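Local coordinates for adhesion G-protein coupled receptor G6 (Danio rerio, PDB 6V55) that probably acts as a cell-surface adhesion receptor that couples extracellular contacts to G-protein signalling, with a role in myelination, at residues 347-352 / 363-368; 367-372 / 380-385. One frame throughout, in Å; residues are numbered along the deposited sequence.

Contact 1 of 2, residues 347-352 / 363-368; sequences STLVVT and AIISQW
Three apolar side-chain contacts join strand 347-352 to helix 363-368, and Ile365 takes part in two of them. Its CD1 meets Val351 tip to tip, lying 3.8 Å from Val351 CG2 and almost as near to Val351 CG1, so the end of the isoleucine sits against both branches of the valine. The other arm of Ile365, CG2, stands anti to the backbone N and passes alongside Leu349, the two side chains running in opposite directions with CG2 4.2 Å from Leu349 CD1. The second methyl of the leucine, CD2, comes to the edge of the Trp368 indole, near the ring plane and 4.2 Å from CZ3. Leu349 thus divides its branches between two helix residues one turn apart.

All four residues are buried; the axes of the two short segments pass 11.7 Å apart, at 124° between their directions, and the side chains bridge the interval. Other elements of the fold share the same core. Ile432 touches Val351, Ile365 and Trp368, Leu438 lies against Leu349, and Tyr403 against Ile365. The strand is held in place by backbone hydrogen bonds from Leu349 to Tyr403 and from Val350 to the 436-445 strand. The arrangement is that of a helix packed on one face of an antiparallel sheet through alternate strand residues, as in the alpha/beta sandwich of SEA domains.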
ATOM      1  N   SER A 347      12.970  25.215 -16.903  1.00 20.32           N
ATOM      2  CA  SER A 347      14.270  25.169 -17.570  1.00 20.73           C
ATOM      3  C   SER A 347      15.111  26.400 -17.267  1.00 21.04           C
ATOM      4  O   SER A 347      14.593  27.488 -16.989  1.00 20.99           O
ATOM      5  CB  SER A 347      14.171  25.042 -19.103  1.00 22.74           C
ATOM      6  OG  SER A 347      13.254  25.975 -19.637  1.00 27.60           O
ATOM      7  N   THR A 348      16.430  26.211 -17.333  1.00 21.37           N
ATOM      8  CA  THR A 348      17.403  27.284 -17.160  1.00 22.01           C
ATOM      9  C   THR A 348      18.204  27.393 -18.447  1.00 25.75           C
ATOM     10  O   THR A 348      18.937  26.463 -18.811  1.00 26.34           O
ATOM     11  CB  THR A 348      18.316  27.032 -15.964  1.00 22.64           C
ATOM     12  OG1 THR A 348      17.537  27.153 -14.768  1.00 26.00           O
ATOM     13  CG2 THR A 348      19.463  28.049 -15.915  1.00 22.22           C
ATOM     14  N   LEU A 349      18.054  28.523 -19.129  1.00 25.52           N
ATOM     15  CA  LEU A 349      18.681  28.772 -20.412  1.00 23.96           C
ATOM     16  C   LEU A 349      19.809  29.769 -20.222  1.00 24.15           C
ATOM     17  O   LEU A 349      19.610  30.814 -19.606  1.00 25.44           O
ATOM     18  CB  LEU A 349      17.661  29.313 -21.412  1.00 23.67           C
ATOM     19  CG  LEU A 349      16.483  28.393 -21.715  1.00 22.41           C
ATOM     20  CD1 LEU A 349      15.223  29.193 -22.021  1.00 22.23           C
ATOM     21  CD2 LEU A 349      16.835  27.515 -22.865  1.00 22.63           C
ATOM     22  N   VAL A 350      20.987  29.437 -20.748  1.00 28.48           N
ATOM     23  CA  VAL A 350      22.137  30.336 -20.784  1.00 28.21           C
ATOM     24  C   VAL A 350      22.371  30.694 -22.246  1.00 25.87           C
ATOM     25  O   VAL A 350      22.700  29.825 -23.059  1.00 24.78           O
ATOM     26  CB  VAL A 350      23.379  29.690 -20.163  1.00 24.45           C
ATOM     27  CG1 VAL A 350      24.577  30.575 -20.386  1.00 25.00           C
ATOM     28  CG2 VAL A 350      23.142  29.443 -18.687  1.00 24.06           C
ATOM     29  N   VAL A 351      22.156  31.958 -22.601  1.00 24.70           N
ATOM     30  CA  VAL A 351      22.244  32.395 -23.987  1.00 25.04           C
ATOM     31  C   VAL A 351      23.318  33.477 -24.103  1.00 25.54           C
ATOM     32  O   VAL A 351      23.679  34.127 -23.119  1.00 26.30           O
ATOM     33  CB  VAL A 351      20.879  32.896 -24.529  1.00 25.05           C
ATOM     34  CG1 VAL A 351      19.791  31.843 -24.342  1.00 24.26           C
ATOM     35  CG2 VAL A 351      20.461  34.180 -23.870  1.00 24.95           C
ATOM     36  N   THR A 352      23.860  33.649 -25.314  1.00 25.99           N
ATOM     37  CA  THR A 352      24.796  34.743 -25.599  1.00 30.85           C
ATOM     38  C   THR A 352      24.213  35.653 -26.674  1.00 26.87           C
ATOM     39  O   THR A 352      23.989  35.220 -27.804  1.00 26.70           O
ATOM     40  CB  THR A 352      26.177  34.237 -26.029  1.00 27.05           C
ATOM     41  OG1 THR A 352      26.822  33.644 -24.909  1.00 27.01           O
ATOM     42  CG2 THR A 352      27.042  35.369 -26.481  1.00 27.57           C
ATOM     43  N   ALA A 363      11.542  37.769 -26.417  1.00 45.33           N
ATOM     44  CA  ALA A 363      10.574  37.454 -27.468  1.00 37.74           C
ATOM     45  C   ALA A 363      11.153  36.467 -28.467  1.00 33.62           C
ATOM     46  O   ALA A 363      10.467  35.517 -28.870  1.00 33.85           O
ATOM     47  CB  ALA A 363      10.129  38.730 -28.185  1.00 35.70           C
ATOM     48  N   ILE A 364      12.428  36.653 -28.825  1.00 35.39           N
ATOM     49  CA  ILE A 364      13.105  35.804 -29.807  1.00 35.28           C
ATOM     50  C   ILE A 364      13.327  34.411 -29.236  1.00 36.80           C
ATOM     51  O   ILE A 364      13.114  33.407 -29.930  1.00 42.77           O
ATOM     52  CB  ILE A 364      14.435  36.457 -30.254  1.00 36.94           C
ATOM     53  CG1 ILE A 364      14.218  37.817 -30.945  1.00 40.75           C
ATOM     54  CG2 ILE A 364      15.205  35.571 -31.215  1.00 34.14           C
ATOM     55  CD1 ILE A 364      13.063  37.865 -31.958  1.00 43.99           C
ATOM     56  N   ILE A 365      13.692  34.329 -27.944  1.00 35.72           N
ATOM     57  CA  ILE A 365      13.939  33.041 -27.285  1.00 32.19           C
ATOM     58  C   ILE A 365      12.644  32.259 -27.119  1.00 30.64           C
ATOM     59  O   ILE A 365      12.586  31.064 -27.457  1.00 29.54           O
ATOM     60  CB  ILE A 365      14.650  33.248 -25.932  1.00 31.02           C
ATOM     61  CG1 ILE A 365      16.131  33.498 -26.163  1.00 29.32           C
ATOM     62  CG2 ILE A 365      14.546  32.027 -25.033  1.00 22.97           C
ATOM     63  CD1 ILE A 365      16.798  34.222 -25.024  1.00 28.87           C
ATOM     64  N   SER A 366      11.578  32.926 -26.658  1.00 35.71           N
ATOM     65  CA  SER A 366      10.307  32.241 -26.441  1.00 44.37           C
ATOM     66  C   SER A 366       9.651  31.788 -27.756  1.00 48.60           C
ATOM     67  O   SER A 366       9.064  30.701 -27.798  1.00 51.71           O
ATOM     68  CB  SER A 366       9.380  33.126 -25.591  1.00 46.25           C
ATOM     69  OG  SER A 366       8.520  33.929 -26.368  1.00 50.33           O
ATOM     70  N   GLN A 367       9.835  32.521 -28.858  1.00 47.57           N
ATOM     71  CA  GLN A 367       9.277  32.057 -30.127  1.00 44.67           C
ATOM     72  C   GLN A 367      10.118  30.944 -30.749  1.00 34.49           C
ATOM     73  O   GLN A 367       9.546  30.012 -31.336  1.00 28.60           O
ATOM     74  CB  GLN A 367       9.101  33.247 -31.072  1.00 51.12           C
ATOM     75  CG  GLN A 367       8.550  32.940 -32.423  1.00 60.07           C
ATOM     76  CD  GLN A 367       9.032  33.950 -33.463  1.00 67.79           C
ATOM     77  OE1 GLN A 367       8.230  34.558 -34.188  1.00 70.87           O
ATOM     78  NE2 GLN A 367      10.344  34.180 -33.497  1.00 67.28           N
ATOM     79  N   TRP A 368      11.448  30.983 -30.551  1.00 31.50           N
ATOM     80  CA  TRP A 368      12.333  29.862 -30.891  1.00 26.92           C
ATOM     81  C   TRP A 368      12.010  28.627 -30.076  1.00 31.68           C
ATOM     82  O   TRP A 368      12.086  27.504 -30.594  1.00 35.10           O
ATOM     83  CB  TRP A 368      13.794  30.241 -30.648  1.00 24.91           C
ATOM     84  CG  TRP A 368      14.767  29.066 -30.444  1.00 23.78           C
ATOM     85  CD1 TRP A 368      15.287  28.267 -31.423  1.00 24.10           C
ATOM     86  CD2 TRP A 368      15.344  28.593 -29.208  1.00 23.62           C
ATOM     87  NE1 TRP A 368      16.140  27.328 -30.883  1.00 24.08           N
ATOM     88  CE2 TRP A 368      16.202  27.516 -29.529  1.00 23.81           C
ATOM     89  CE3 TRP A 368      15.218  28.968 -27.872  1.00 23.34           C
ATOM     90  CZ2 TRP A 368      16.927  26.817 -28.559  1.00 23.75           C
ATOM     91  CZ3 TRP A 368      15.947  28.272 -26.912  1.00 23.26           C
ATOM     92  CH2 TRP A 368      16.791  27.211 -27.264  1.00 23.47           C
TER

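Contact 2 of 2, residues 367-372 / 380-385; sequences QWLNQT and VYVDGI. With NAG (2-acetamido-2-deoxy-beta-D-glucopyranose), chain J.
Asn370 and Val382 form the polar link between helix 367-372 and segment 380-385. The backbone N of Val382 donates to Asn370 OD1 over 3.2 Å, with an N-H...O angle of 163° and the donor nearly in line with the carbonyl bond. The same oxygen also lies 3.3 Å from Val382 CG2, and at the edge of the Tyr381 ring, near its plane.

Apolar packing continues the contact inward. Leu369 crosses Val382 at about a right angle, its CD1 3.7 Å from Val382 CG1, and the same methyl meets Ile385 CD1 tip to tip at 4.1 Å. CG1 of Val382 stands anti to its carbonyl carbon (chi1 -76°), which turns that branch to the leucine while CG2 faces the asparagine amide. Leu407 of the neighbouring strand 399-410 touches both Leu369 and Val382.

The third element is the glycan. Asn370 ND2 is bonded covalently to C1 of the N-acetylglucosamine, and Tyr381 lies beside the sugar, with its CD1 3.5 Å from O5 and 3.6 Å from C6. With an alanine here the ring beside O5 and C6 is gone, and the sugar would probably turn more freely about its link to Asn370.

The two ends of one amide therefore do different work: the nitrogen carries the sugar, while the oxygen accepts from the strand. That hydrogen bond is likely to limit rotation of the amide, and so to steady the direction in which the glycan leaves the surface.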
ATOM      1  N   GLN A 367       9.835  32.521 -28.858  1.00 47.57           N
ATOM      2  CA  GLN A 367       9.277  32.057 -30.127  1.00 44.67           C
ATOM      3  C   GLN A 367      10.118  30.944 -30.749  1.00 34.49           C
ATOM      4  O   GLN A 367       9.546  30.012 -31.336  1.00 28.60           O
ATOM      5  CB  GLN A 367       9.101  33.247 -31.072  1.00 51.12           C
ATOM      6  CG  GLN A 367       8.550  32.940 -32.423  1.00 60.07           C
ATOM      7  CD  GLN A 367       9.032  33.950 -33.463  1.00 67.79           C
ATOM      8  OE1 GLN A 367       8.230  34.558 -34.188  1.00 70.87           O
ATOM      9  NE2 GLN A 367      10.344  34.180 -33.497  1.00 67.28           N
ATOM     10  N   TRP A 368      11.448  30.983 -30.551  1.00 31.50           N
ATOM     11  CA  TRP A 368      12.333  29.862 -30.891  1.00 26.92           C
ATOM     12  C   TRP A 368      12.010  28.627 -30.076  1.00 31.68           C
ATOM     13  O   TRP A 368      12.086  27.504 -30.594  1.00 35.10           O
ATOM     14  CB  TRP A 368      13.794  30.241 -30.648  1.00 24.91           C
ATOM     15  CG  TRP A 368      14.767  29.066 -30.444  1.00 23.78           C
ATOM     16  CD1 TRP A 368      15.287  28.267 -31.423  1.00 24.10           C
ATOM     17  CD2 TRP A 368      15.344  28.593 -29.208  1.00 23.62           C
ATOM     18  NE1 TRP A 368      16.140  27.328 -30.883  1.00 24.08           N
ATOM     19  CE2 TRP A 368      16.202  27.516 -29.529  1.00 23.81           C
ATOM     20  CE3 TRP A 368      15.218  28.968 -27.872  1.00 23.34           C
ATOM     21  CZ2 TRP A 368      16.927  26.817 -28.559  1.00 23.75           C
ATOM     22  CZ3 TRP A 368      15.947  28.272 -26.912  1.00 23.26           C
ATOM     23  CH2 TRP A 368      16.791  27.211 -27.264  1.00 23.47           C
ATOM     24  N   LEU A 369      11.662  28.819 -28.791  1.00 37.45           N
ATOM     25  CA  LEU A 369      11.267  27.700 -27.932  1.00 33.54           C
ATOM     26  C   LEU A 369       9.967  27.069 -28.425  1.00 31.84           C
ATOM     27  O   LEU A 369       9.905  25.851 -28.598  1.00 26.82           O
ATOM     28  CB  LEU A 369      11.132  28.148 -26.464  1.00 27.83           C
ATOM     29  CG  LEU A 369      12.341  28.069 -25.505  1.00 26.09           C
ATOM     30  CD1 LEU A 369      12.229  29.047 -24.354  1.00 21.96           C
ATOM     31  CD2 LEU A 369      12.585  26.671 -24.951  1.00 22.00           C
ATOM     32  N   ASN A 370       8.951  27.903 -28.714  1.00 35.04           N
ATOM     33  CA  ASN A 370       7.688  27.461 -29.315  1.00 35.99           C
ATOM     34  C   ASN A 370       7.901  26.767 -30.661  1.00 46.43           C
ATOM     35  O   ASN A 370       7.319  25.703 -30.909  1.00 53.54           O
ATOM     36  CB  ASN A 370       6.771  28.665 -29.530  1.00 40.28           C
ATOM     37  CG  ASN A 370       5.797  28.900 -28.401  1.00 45.31           C
ATOM     38  OD1 ASN A 370       5.940  28.356 -27.318  1.00 38.58           O
ATOM     39  ND2 ASN A 370       4.781  29.730 -28.670  1.00 60.04           N
ATOM     40  N   GLN A 371       8.762  27.338 -31.521  1.00 47.09           N
ATOM     41  CA  GLN A 371       9.021  26.769 -32.838  1.00 45.73           C
ATOM     42  C   GLN A 371       9.788  25.455 -32.791  1.00 45.86           C
ATOM     43  O   GLN A 371       9.579  24.615 -33.671  1.00 52.30           O
ATOM     44  CB  GLN A 371       9.819  27.733 -33.721  1.00 52.04           C
ATOM     45  CG  GLN A 371       9.020  28.490 -34.787  1.00 57.69           C
ATOM     46  CD  GLN A 371       8.395  27.590 -35.852  1.00 57.84           C
ATOM     47  OE1 GLN A 371       8.890  26.493 -36.154  1.00 56.99           O
ATOM     48  NE2 GLN A 371       7.286  28.054 -36.419  1.00 57.07           N
ATOM     49  N   THR A 372      10.688  25.251 -31.818  1.00 40.50           N
ATOM     50  CA  THR A 372      11.542  24.056 -31.859  1.00 38.70           C
ATOM     51  C   THR A 372      10.769  22.794 -31.492  1.00 40.30           C
ATOM     52  O   THR A 372      10.941  21.750 -32.134  1.00 42.32           O
ATOM     53  CB  THR A 372      12.763  24.212 -30.941  1.00 34.80           C
ATOM     54  OG1 THR A 372      13.443  25.439 -31.245  1.00 30.41           O
ATOM     55  CG2 THR A 372      13.757  23.015 -31.093  1.00 23.07           C
ATOM     56  N   VAL A 380       4.627  21.114 -26.771  1.00 43.44           N
ATOM     57  CA  VAL A 380       5.259  21.784 -25.637  1.00 39.07           C
ATOM     58  C   VAL A 380       5.364  23.272 -25.957  1.00 35.74           C
ATOM     59  O   VAL A 380       5.858  23.647 -27.031  1.00 34.17           O
ATOM     60  CB  VAL A 380       6.643  21.186 -25.320  1.00 35.05           C
ATOM     61  CG1 VAL A 380       7.211  21.809 -24.048  1.00 38.72           C
ATOM     62  CG2 VAL A 380       6.570  19.673 -25.201  1.00 31.84           C
ATOM     63  N   TYR A 381       4.908  24.117 -25.027  1.00 32.30           N
ATOM     64  CA  TYR A 381       4.833  25.554 -25.252  1.00 37.35           C
ATOM     65  C   TYR A 381       5.426  26.266 -24.043  1.00 35.16           C
ATOM     66  O   TYR A 381       5.534  25.679 -22.969  1.00 38.10           O
ATOM     67  CB  TYR A 381       3.375  26.001 -25.494  1.00 47.86           C
ATOM     68  CG  TYR A 381       2.604  25.226 -26.576  1.00 58.64           C
ATOM     69  CD1 TYR A 381       2.585  25.683 -27.899  1.00 61.92           C
ATOM     70  CD2 TYR A 381       1.866  24.059 -26.271  1.00 61.82           C
ATOM     71  CE1 TYR A 381       1.882  25.003 -28.892  1.00 62.24           C
ATOM     72  CE2 TYR A 381       1.150  23.370 -27.273  1.00 60.76           C
ATOM     73  CZ  TYR A 381       1.165  23.861 -28.576  1.00 60.07           C
ATOM     74  OH  TYR A 381       0.487  23.226 -29.586  1.00 59.30           O
ATOM     75  N   VAL A 382       5.803  27.543 -24.203  1.00 31.10           N
ATOM     76  CA  VAL A 382       6.293  28.337 -23.076  1.00 31.03           C
ATOM     77  C   VAL A 382       5.139  29.088 -22.432  1.00 28.85           C
ATOM     78  O   VAL A 382       4.388  29.802 -23.109  1.00 30.01           O
ATOM     79  CB  VAL A 382       7.430  29.299 -23.476  1.00 35.11           C
ATOM     80  CG1 VAL A 382       8.654  28.517 -23.643  1.00 39.50           C
ATOM     81  CG2 VAL A 382       7.183  30.007 -24.780  1.00 36.51           C
ATOM     82  N   ASP A 383       5.002  28.927 -21.117  1.00 27.55           N
ATOM     83  CA  ASP A 383       3.950  29.561 -20.341  1.00 35.10           C
ATOM     84  C   ASP A 383       4.489  30.697 -19.484  1.00 37.11           C
ATOM     85  O   ASP A 383       3.724  31.310 -18.727  1.00 43.31           O
ATOM     86  CB  ASP A 383       3.245  28.517 -19.450  1.00 44.45           C
ATOM     87  CG  ASP A 383       1.761  28.835 -19.198  1.00 54.85           C
ATOM     88  OD1 ASP A 383       1.264  29.854 -19.730  1.00 60.30           O
ATOM     89  OD2 ASP A 383       1.093  28.066 -18.456  1.00 56.47           O
ATOM     90  N   GLY A 384       5.789  30.975 -19.563  1.00 29.88           N
ATOM     91  CA  GLY A 384       6.393  32.041 -18.786  1.00 24.94           C
ATOM     92  C   GLY A 384       7.908  32.017 -18.875  1.00 26.33           C
ATOM     93  O   GLY A 384       8.503  30.929 -18.852  1.00 24.05           O
ATOM     94  N   ILE A 385       8.538  33.194 -18.975  1.00 26.09           N
ATOM     95  CA  ILE A 385       9.992  33.299 -19.123  1.00 24.82           C
ATOM     96  C   ILE A 385      10.415  34.670 -18.614  1.00 26.88           C
ATOM     97  O   ILE A 385       9.698  35.656 -18.807  1.00 33.09           O
ATOM     98  CB  ILE A 385      10.425  33.024 -20.589  1.00 22.57           C
ATOM     99  CG1 ILE A 385      11.933  33.120 -20.796  1.00 21.76           C
ATOM    100  CG2 ILE A 385       9.677  33.890 -21.578  1.00 27.06           C
ATOM    101  CD1 ILE A 385      12.366  32.413 -22.024  1.00 21.97           C
TER
HETATM  102  C1  NAG J 908       3.703  30.145 -27.795  1.00 52.97           C
HETATM  103  C2  NAG J 908       3.217  31.565 -28.208  1.00 63.07           C
HETATM  104  C3  NAG J 908       1.965  31.969 -27.404  1.00 62.25           C
HETATM  105  C4  NAG J 908       0.871  30.910 -27.521  1.00 60.67           C
HETATM  106  C5  NAG J 908       1.411  29.558 -27.049  1.00 58.66           C
HETATM  107  C6  NAG J 908       0.411  28.430 -27.170  1.00 58.95           C
HETATM  108  C7  NAG J 908       4.660  33.397 -29.010  1.00 70.43           C
HETATM  109  C8  NAG J 908       5.773  34.338 -28.655  1.00 70.63           C
HETATM  110  N2  NAG J 908       4.277  32.550 -28.044  1.00 68.89           N
HETATM  111  O3  NAG J 908       1.478  33.233 -27.851  1.00 59.79           O
HETATM  112  O4  NAG J 908      -0.269  31.271 -26.749  1.00 60.88           O
HETATM  113  O5  NAG J 908       2.561  29.189 -27.835  1.00 56.07           O
HETATM  114  O6  NAG J 908      -0.767  28.821 -27.864  1.00 60.89           O
HETATM  115  O7  NAG J 908       4.129  33.405 -30.120  1.00 70.18           O

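Overall arrangement
Both contacts lie in the SEA domain and follow one another along the chain. Strand 342-353 leads through a short connection into helix 361-374, and contact 1 closes that loop; the chain then leaves the helix, turns back into strand 380-392, and contact 2 closes the second loop. The loops neither nest nor cross but share Gln367 and Trp368. One helix is thereby tied to the middle strand of the five-stranded sheet and to one of its two edge strands, 380-392. With centres about 8 Å apart, the contacts merge: Ile365 touches Ile385, and Leu349 touches Leu369. Contact 1 is buried, whereas contact 2 reaches the glycosylated surface.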